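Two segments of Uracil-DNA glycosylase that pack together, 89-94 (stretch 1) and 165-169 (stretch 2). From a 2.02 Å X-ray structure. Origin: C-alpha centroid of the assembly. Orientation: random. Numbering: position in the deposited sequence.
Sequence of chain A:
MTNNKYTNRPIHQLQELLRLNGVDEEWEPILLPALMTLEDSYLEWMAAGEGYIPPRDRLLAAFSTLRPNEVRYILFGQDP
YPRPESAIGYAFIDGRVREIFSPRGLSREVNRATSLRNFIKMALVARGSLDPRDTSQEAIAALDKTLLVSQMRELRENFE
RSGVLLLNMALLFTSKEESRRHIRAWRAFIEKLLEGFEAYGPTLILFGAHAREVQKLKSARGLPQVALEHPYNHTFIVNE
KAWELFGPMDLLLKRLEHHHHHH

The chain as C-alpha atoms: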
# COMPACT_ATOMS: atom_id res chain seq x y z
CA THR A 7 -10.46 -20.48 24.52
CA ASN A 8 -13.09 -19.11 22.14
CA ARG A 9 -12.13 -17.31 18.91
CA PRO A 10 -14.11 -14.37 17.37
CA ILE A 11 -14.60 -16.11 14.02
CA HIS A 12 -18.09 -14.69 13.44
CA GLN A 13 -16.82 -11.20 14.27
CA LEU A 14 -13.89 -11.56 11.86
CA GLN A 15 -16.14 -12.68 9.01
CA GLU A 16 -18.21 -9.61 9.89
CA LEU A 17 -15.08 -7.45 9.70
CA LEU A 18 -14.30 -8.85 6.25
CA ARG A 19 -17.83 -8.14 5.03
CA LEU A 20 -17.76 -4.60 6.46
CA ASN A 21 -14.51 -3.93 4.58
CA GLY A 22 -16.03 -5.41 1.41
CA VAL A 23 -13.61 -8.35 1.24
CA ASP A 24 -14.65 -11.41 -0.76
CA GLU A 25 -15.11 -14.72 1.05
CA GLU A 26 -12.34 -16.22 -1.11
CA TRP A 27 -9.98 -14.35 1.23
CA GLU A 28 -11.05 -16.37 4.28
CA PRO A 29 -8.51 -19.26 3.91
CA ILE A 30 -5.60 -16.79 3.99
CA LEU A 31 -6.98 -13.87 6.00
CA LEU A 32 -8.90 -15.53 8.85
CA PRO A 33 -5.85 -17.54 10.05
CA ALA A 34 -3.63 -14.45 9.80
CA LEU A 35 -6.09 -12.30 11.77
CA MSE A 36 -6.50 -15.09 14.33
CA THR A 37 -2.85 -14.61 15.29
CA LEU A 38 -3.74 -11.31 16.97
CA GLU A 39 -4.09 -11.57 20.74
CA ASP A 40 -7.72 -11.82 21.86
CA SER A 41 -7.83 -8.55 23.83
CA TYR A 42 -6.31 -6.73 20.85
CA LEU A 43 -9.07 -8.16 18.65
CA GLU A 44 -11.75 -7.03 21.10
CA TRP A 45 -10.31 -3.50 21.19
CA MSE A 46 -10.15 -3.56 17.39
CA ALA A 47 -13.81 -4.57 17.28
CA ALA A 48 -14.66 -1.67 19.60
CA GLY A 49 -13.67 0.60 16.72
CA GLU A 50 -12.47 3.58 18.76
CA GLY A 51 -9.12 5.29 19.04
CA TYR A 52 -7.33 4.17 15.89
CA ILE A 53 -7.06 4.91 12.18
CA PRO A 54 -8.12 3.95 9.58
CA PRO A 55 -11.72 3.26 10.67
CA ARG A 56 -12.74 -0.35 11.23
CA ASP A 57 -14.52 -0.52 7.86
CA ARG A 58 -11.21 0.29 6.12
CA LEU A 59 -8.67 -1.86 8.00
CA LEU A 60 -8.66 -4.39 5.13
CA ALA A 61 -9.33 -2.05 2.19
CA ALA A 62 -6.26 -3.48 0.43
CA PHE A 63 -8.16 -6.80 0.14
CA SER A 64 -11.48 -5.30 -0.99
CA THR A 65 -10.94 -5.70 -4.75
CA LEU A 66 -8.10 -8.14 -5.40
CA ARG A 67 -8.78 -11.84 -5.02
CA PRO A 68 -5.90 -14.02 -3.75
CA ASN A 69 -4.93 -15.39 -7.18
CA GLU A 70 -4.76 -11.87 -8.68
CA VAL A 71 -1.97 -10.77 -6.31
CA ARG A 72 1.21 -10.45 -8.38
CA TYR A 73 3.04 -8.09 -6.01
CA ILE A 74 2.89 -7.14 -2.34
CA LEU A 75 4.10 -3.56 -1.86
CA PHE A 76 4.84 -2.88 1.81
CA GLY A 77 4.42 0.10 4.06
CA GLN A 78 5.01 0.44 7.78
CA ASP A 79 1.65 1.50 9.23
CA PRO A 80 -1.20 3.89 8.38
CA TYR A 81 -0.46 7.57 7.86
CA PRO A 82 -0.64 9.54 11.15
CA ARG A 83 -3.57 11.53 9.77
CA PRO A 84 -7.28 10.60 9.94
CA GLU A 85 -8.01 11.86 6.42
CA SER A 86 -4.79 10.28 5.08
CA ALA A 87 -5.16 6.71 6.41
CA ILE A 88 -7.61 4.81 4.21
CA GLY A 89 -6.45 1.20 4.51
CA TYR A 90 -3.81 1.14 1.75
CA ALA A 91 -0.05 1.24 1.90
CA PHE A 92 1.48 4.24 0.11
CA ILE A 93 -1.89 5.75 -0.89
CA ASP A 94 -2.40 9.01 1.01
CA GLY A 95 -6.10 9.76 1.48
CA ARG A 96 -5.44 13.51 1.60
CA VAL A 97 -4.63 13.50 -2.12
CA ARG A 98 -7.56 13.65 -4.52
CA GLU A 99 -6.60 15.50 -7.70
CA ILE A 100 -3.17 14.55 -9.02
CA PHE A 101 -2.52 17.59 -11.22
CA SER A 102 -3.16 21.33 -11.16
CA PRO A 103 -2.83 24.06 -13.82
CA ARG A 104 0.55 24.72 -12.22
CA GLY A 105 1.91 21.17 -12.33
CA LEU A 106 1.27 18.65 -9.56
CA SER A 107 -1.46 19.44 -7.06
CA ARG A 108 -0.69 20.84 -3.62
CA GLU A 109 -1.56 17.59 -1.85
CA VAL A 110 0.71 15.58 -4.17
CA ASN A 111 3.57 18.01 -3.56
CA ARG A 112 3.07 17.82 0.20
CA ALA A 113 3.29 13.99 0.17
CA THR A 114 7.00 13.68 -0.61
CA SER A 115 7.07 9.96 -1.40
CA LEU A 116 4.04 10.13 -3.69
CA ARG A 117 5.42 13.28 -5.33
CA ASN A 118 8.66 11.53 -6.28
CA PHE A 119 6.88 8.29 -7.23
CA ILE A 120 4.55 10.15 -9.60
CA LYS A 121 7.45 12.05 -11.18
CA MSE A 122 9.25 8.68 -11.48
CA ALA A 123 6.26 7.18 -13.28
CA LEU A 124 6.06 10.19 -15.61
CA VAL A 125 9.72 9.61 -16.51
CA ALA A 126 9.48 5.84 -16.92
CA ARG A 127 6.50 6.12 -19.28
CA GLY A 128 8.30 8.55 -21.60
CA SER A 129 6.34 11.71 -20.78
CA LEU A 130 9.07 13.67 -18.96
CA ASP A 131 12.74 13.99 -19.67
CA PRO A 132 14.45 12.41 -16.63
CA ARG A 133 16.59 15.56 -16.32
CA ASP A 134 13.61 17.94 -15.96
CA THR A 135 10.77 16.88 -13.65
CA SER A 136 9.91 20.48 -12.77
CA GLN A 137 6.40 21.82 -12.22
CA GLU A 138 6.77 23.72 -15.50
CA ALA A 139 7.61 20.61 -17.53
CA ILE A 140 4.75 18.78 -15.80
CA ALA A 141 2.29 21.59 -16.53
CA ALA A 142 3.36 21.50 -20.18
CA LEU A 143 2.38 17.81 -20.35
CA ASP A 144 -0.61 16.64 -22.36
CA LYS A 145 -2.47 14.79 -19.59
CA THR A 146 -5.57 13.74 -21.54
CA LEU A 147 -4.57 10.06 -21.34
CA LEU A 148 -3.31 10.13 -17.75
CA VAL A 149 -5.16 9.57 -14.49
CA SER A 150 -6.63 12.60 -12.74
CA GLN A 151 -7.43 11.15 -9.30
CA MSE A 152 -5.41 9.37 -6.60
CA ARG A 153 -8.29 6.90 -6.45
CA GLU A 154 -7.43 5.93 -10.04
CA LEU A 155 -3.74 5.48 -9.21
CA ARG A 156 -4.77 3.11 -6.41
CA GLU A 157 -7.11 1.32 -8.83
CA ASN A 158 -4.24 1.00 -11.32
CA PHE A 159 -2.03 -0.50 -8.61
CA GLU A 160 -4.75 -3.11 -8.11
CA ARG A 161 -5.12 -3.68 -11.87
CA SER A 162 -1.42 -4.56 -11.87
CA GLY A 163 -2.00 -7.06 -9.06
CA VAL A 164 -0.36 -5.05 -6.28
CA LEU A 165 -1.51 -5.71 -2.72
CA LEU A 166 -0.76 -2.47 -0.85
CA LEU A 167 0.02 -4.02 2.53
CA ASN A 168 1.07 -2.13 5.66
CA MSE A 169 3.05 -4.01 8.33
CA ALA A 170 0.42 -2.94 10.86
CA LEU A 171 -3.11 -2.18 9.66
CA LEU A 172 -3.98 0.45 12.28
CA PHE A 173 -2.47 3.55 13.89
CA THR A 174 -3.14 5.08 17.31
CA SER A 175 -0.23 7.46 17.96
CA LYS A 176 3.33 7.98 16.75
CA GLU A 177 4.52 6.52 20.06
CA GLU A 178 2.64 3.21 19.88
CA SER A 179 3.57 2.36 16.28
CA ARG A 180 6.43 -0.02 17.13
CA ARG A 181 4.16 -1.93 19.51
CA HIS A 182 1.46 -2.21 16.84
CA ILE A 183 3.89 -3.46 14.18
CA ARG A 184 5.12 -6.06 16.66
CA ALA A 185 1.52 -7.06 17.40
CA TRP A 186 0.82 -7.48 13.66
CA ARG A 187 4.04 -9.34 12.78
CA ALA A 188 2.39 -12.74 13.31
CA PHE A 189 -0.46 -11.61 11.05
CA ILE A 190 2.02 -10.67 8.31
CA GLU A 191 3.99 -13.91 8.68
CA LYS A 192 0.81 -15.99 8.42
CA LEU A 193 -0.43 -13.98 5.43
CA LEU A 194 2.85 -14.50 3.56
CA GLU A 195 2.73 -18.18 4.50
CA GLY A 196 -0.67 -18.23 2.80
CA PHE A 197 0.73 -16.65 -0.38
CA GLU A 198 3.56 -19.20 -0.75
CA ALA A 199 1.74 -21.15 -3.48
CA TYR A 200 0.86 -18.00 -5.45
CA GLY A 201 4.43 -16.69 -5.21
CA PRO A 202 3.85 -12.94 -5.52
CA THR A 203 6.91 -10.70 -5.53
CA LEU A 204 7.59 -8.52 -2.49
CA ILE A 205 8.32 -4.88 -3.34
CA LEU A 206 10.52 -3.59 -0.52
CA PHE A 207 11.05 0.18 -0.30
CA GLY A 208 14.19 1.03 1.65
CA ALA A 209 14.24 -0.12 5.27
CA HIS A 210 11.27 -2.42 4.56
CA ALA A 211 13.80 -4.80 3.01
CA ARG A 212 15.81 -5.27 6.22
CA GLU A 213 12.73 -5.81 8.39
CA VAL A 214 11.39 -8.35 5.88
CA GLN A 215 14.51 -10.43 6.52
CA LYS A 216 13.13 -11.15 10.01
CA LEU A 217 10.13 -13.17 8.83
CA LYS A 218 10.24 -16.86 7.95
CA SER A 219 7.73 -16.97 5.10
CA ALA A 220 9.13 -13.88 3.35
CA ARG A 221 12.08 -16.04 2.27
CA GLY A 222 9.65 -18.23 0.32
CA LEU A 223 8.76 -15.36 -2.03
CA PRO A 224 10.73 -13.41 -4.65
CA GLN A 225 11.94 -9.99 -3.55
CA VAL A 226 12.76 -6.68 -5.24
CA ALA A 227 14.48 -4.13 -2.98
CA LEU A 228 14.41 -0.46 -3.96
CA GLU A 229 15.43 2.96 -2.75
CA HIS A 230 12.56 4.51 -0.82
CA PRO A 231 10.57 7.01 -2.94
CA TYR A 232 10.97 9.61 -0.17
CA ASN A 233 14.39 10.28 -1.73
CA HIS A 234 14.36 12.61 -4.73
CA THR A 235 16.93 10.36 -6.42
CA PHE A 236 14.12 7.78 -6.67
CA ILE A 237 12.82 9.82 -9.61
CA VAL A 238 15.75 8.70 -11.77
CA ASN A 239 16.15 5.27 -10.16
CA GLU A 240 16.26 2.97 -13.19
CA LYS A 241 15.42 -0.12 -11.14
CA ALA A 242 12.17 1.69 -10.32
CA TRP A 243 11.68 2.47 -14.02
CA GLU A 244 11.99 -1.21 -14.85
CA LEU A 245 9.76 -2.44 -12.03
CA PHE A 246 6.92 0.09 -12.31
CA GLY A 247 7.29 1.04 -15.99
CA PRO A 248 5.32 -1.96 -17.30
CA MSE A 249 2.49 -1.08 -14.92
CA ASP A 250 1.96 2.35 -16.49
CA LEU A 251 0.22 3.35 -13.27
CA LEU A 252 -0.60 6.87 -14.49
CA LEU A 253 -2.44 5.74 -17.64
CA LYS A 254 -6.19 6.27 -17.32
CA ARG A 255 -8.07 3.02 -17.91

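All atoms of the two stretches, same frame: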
# COMPACT_ATOMS: atom_id res chain seq x y z
N GLY A 89 -6.55 2.65 4.61
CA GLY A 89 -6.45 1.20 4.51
C GLY A 89 -5.55 0.68 3.42
O GLY A 89 -5.59 -0.53 3.13
N TYR A 90 -4.75 1.54 2.78
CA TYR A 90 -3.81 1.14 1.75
C TYR A 90 -2.42 1.62 2.13
O TYR A 90 -2.25 2.74 2.62
CB TYR A 90 -4.17 1.73 0.38
CG TYR A 90 -5.50 1.29 -0.18
CD1 TYR A 90 -5.63 0.09 -0.85
CD2 TYR A 90 -6.62 2.10 -0.05
CE1 TYR A 90 -6.84 -0.31 -1.37
CE2 TYR A 90 -7.84 1.71 -0.58
CZ TYR A 90 -7.94 0.50 -1.23
OH TYR A 90 -9.15 0.11 -1.76
N ALA A 91 -1.42 0.77 1.88
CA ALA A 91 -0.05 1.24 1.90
C ALA A 91 0.15 2.28 0.80
O ALA A 91 -0.48 2.21 -0.26
CB ALA A 91 0.92 0.08 1.71
N PHE A 92 0.98 3.27 1.09
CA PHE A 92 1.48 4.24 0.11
C PHE A 92 0.43 5.25 -0.34
O PHE A 92 0.78 6.40 -0.63
CB PHE A 92 2.05 3.51 -1.11
CG PHE A 92 3.07 4.30 -1.86
CD1 PHE A 92 4.03 5.03 -1.18
CD2 PHE A 92 3.08 4.33 -3.25
CE1 PHE A 92 4.97 5.77 -1.86
CE2 PHE A 92 4.02 5.07 -3.94
CZ PHE A 92 4.97 5.79 -3.24
N ILE A 93 -0.84 4.86 -0.40
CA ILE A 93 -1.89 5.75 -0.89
C ILE A 93 -2.31 6.70 0.22
O ILE A 93 -2.86 6.28 1.24
CB ILE A 93 -3.09 4.96 -1.41
CG1 ILE A 93 -2.66 3.95 -2.47
CG2 ILE A 93 -4.12 5.91 -2.01
CD1 ILE A 93 -2.00 4.57 -3.68
N ASP A 94 -2.07 7.99 0.02
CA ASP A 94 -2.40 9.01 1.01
C ASP A 94 -3.80 9.56 0.71
O ASP A 94 -4.02 10.18 -0.34
CB ASP A 94 -1.37 10.14 1.00
CG ASP A 94 -1.51 11.08 2.18
OD1 ASP A 94 -2.65 11.46 2.51
OD2 ASP A 94 -0.48 11.44 2.79
N LEU A 165 -0.90 -5.79 -4.05
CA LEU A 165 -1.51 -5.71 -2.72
C LEU A 165 -0.73 -4.68 -1.91
O LEU A 165 0.45 -4.89 -1.60
CB LEU A 165 -1.49 -7.07 -2.03
CG LEU A 165 -2.11 -7.16 -0.63
CD1 LEU A 165 -3.61 -6.96 -0.68
CD2 LEU A 165 -1.76 -8.50 0.01
N LEU A 166 -1.39 -3.57 -1.57
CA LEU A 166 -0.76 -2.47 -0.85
C LEU A 166 -0.89 -2.75 0.65
O LEU A 166 -1.85 -2.34 1.29
CB LEU A 166 -1.40 -1.15 -1.25
CG LEU A 166 -1.26 -0.80 -2.73
CD1 LEU A 166 -2.27 0.27 -3.13
CD2 LEU A 166 0.16 -0.35 -3.04
N LEU A 167 0.12 -3.42 1.20
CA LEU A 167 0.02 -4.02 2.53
C LEU A 167 0.93 -3.30 3.51
O LEU A 167 2.15 -3.28 3.34
CB LEU A 167 0.39 -5.51 2.46
CG LEU A 167 0.36 -6.29 3.77
CD1 LEU A 167 -1.02 -6.23 4.41
CD2 LEU A 167 0.81 -7.72 3.54
N ASN A 168 0.33 -2.71 4.55
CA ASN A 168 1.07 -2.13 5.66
C ASN A 168 1.43 -3.22 6.67
O ASN A 168 0.70 -4.19 6.84
CB ASN A 168 0.26 -1.03 6.35
CG ASN A 168 0.41 0.32 5.67
OD1 ASN A 168 1.48 0.66 5.17
ND2 ASN A 168 -0.67 1.09 5.63
N MSE A 169 2.57 -3.03 7.35
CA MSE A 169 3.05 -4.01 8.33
C MSE A 169 2.09 -4.12 9.51
O MSE A 169 1.86 -5.22 10.04
CB MSE A 169 4.45 -3.64 8.82
CG MSE A 169 5.52 -3.77 7.75
SE MSE A 169 5.78 -5.62 7.21
CE MSE A 169 7.64 -5.83 7.76

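Residues 165-168 form the end of a strand that begins earlier in the chain. Residues 89-94 adopt no regular helix or strand, yet they pass close beside it. The two backbones come nearest at Ala91 and Leu166, whose CA atoms lie 4.7 Å apart. One hydrogen bond joins them there, from Ala91 N to Leu166 O at 3.2 Å. Its N-H...O angle of 175° is almost straight. No other hydrogen bond links the two stretches, so the rest of the contact depends on packing.

Stretch 1 changes direction around this point. Tyr90 and Ala91 have extended backbone angles, but Phe92 has a positive phi of 73°. The turn brings Ile93 N within 2.7 Å of Ala91 O, in a weak hydrogen bond. Gly89 also has a positive phi, 89°. At its backbone angles a CB would be jammed against the carbonyl oxygen of the preceding residue, so glycine suits the position.

Leu166 is the centre of the side-chain packing. Its CA-to-CB bond points toward stretch 1, and it has the largest area covered by the other stretch, 101 Å² of the 282 Å² buried in total. The CA-to-CB bonds of its neighbours Leu165 and Leu167 point away, as expected from the alternation of a strand; the end of Leu165 comes back somewhat nearer but makes no contact. With chi1 m and chi2 t, Leu166 CD1 is in reach of two partners. Leu166 CD1 lies 4.1 Å from Tyr90 CD1, approaching the ring obliquely, and 3.8 Å from Ile93 CG1. The branched aliphatic side chain thus meets both an aromatic ring and another aliphatic chain, and all three residues are buried.

Ala91 also points toward its partner stretch. Its CB is 4.0 Å from Leu166 CB and 3.6 Å from Leu167 N. The small methyl group fits this close approach of the backbones and still adds apolar contact. Ala91 as a whole contributes 76 Å² of covered surface.

Asn168 extends the contact along the strand. Its CA-to-CB bond points sideways, but the end of the side chain comes nearer to stretch 1. Asn168 OD1 is 3.6 Å from Ala91 CB, and Asn168 ND2 is 3.8 Å from Tyr90 O. These are packing contacts of a buried polar group.

The remaining side chains lie outside the contact. The end of Phe92 leads away. Asp94 is out of reach, and its OD2 is hydrogen-bonded elsewhere in the structure. Met169, a selenomethionine, follows the strand and is also out of reach.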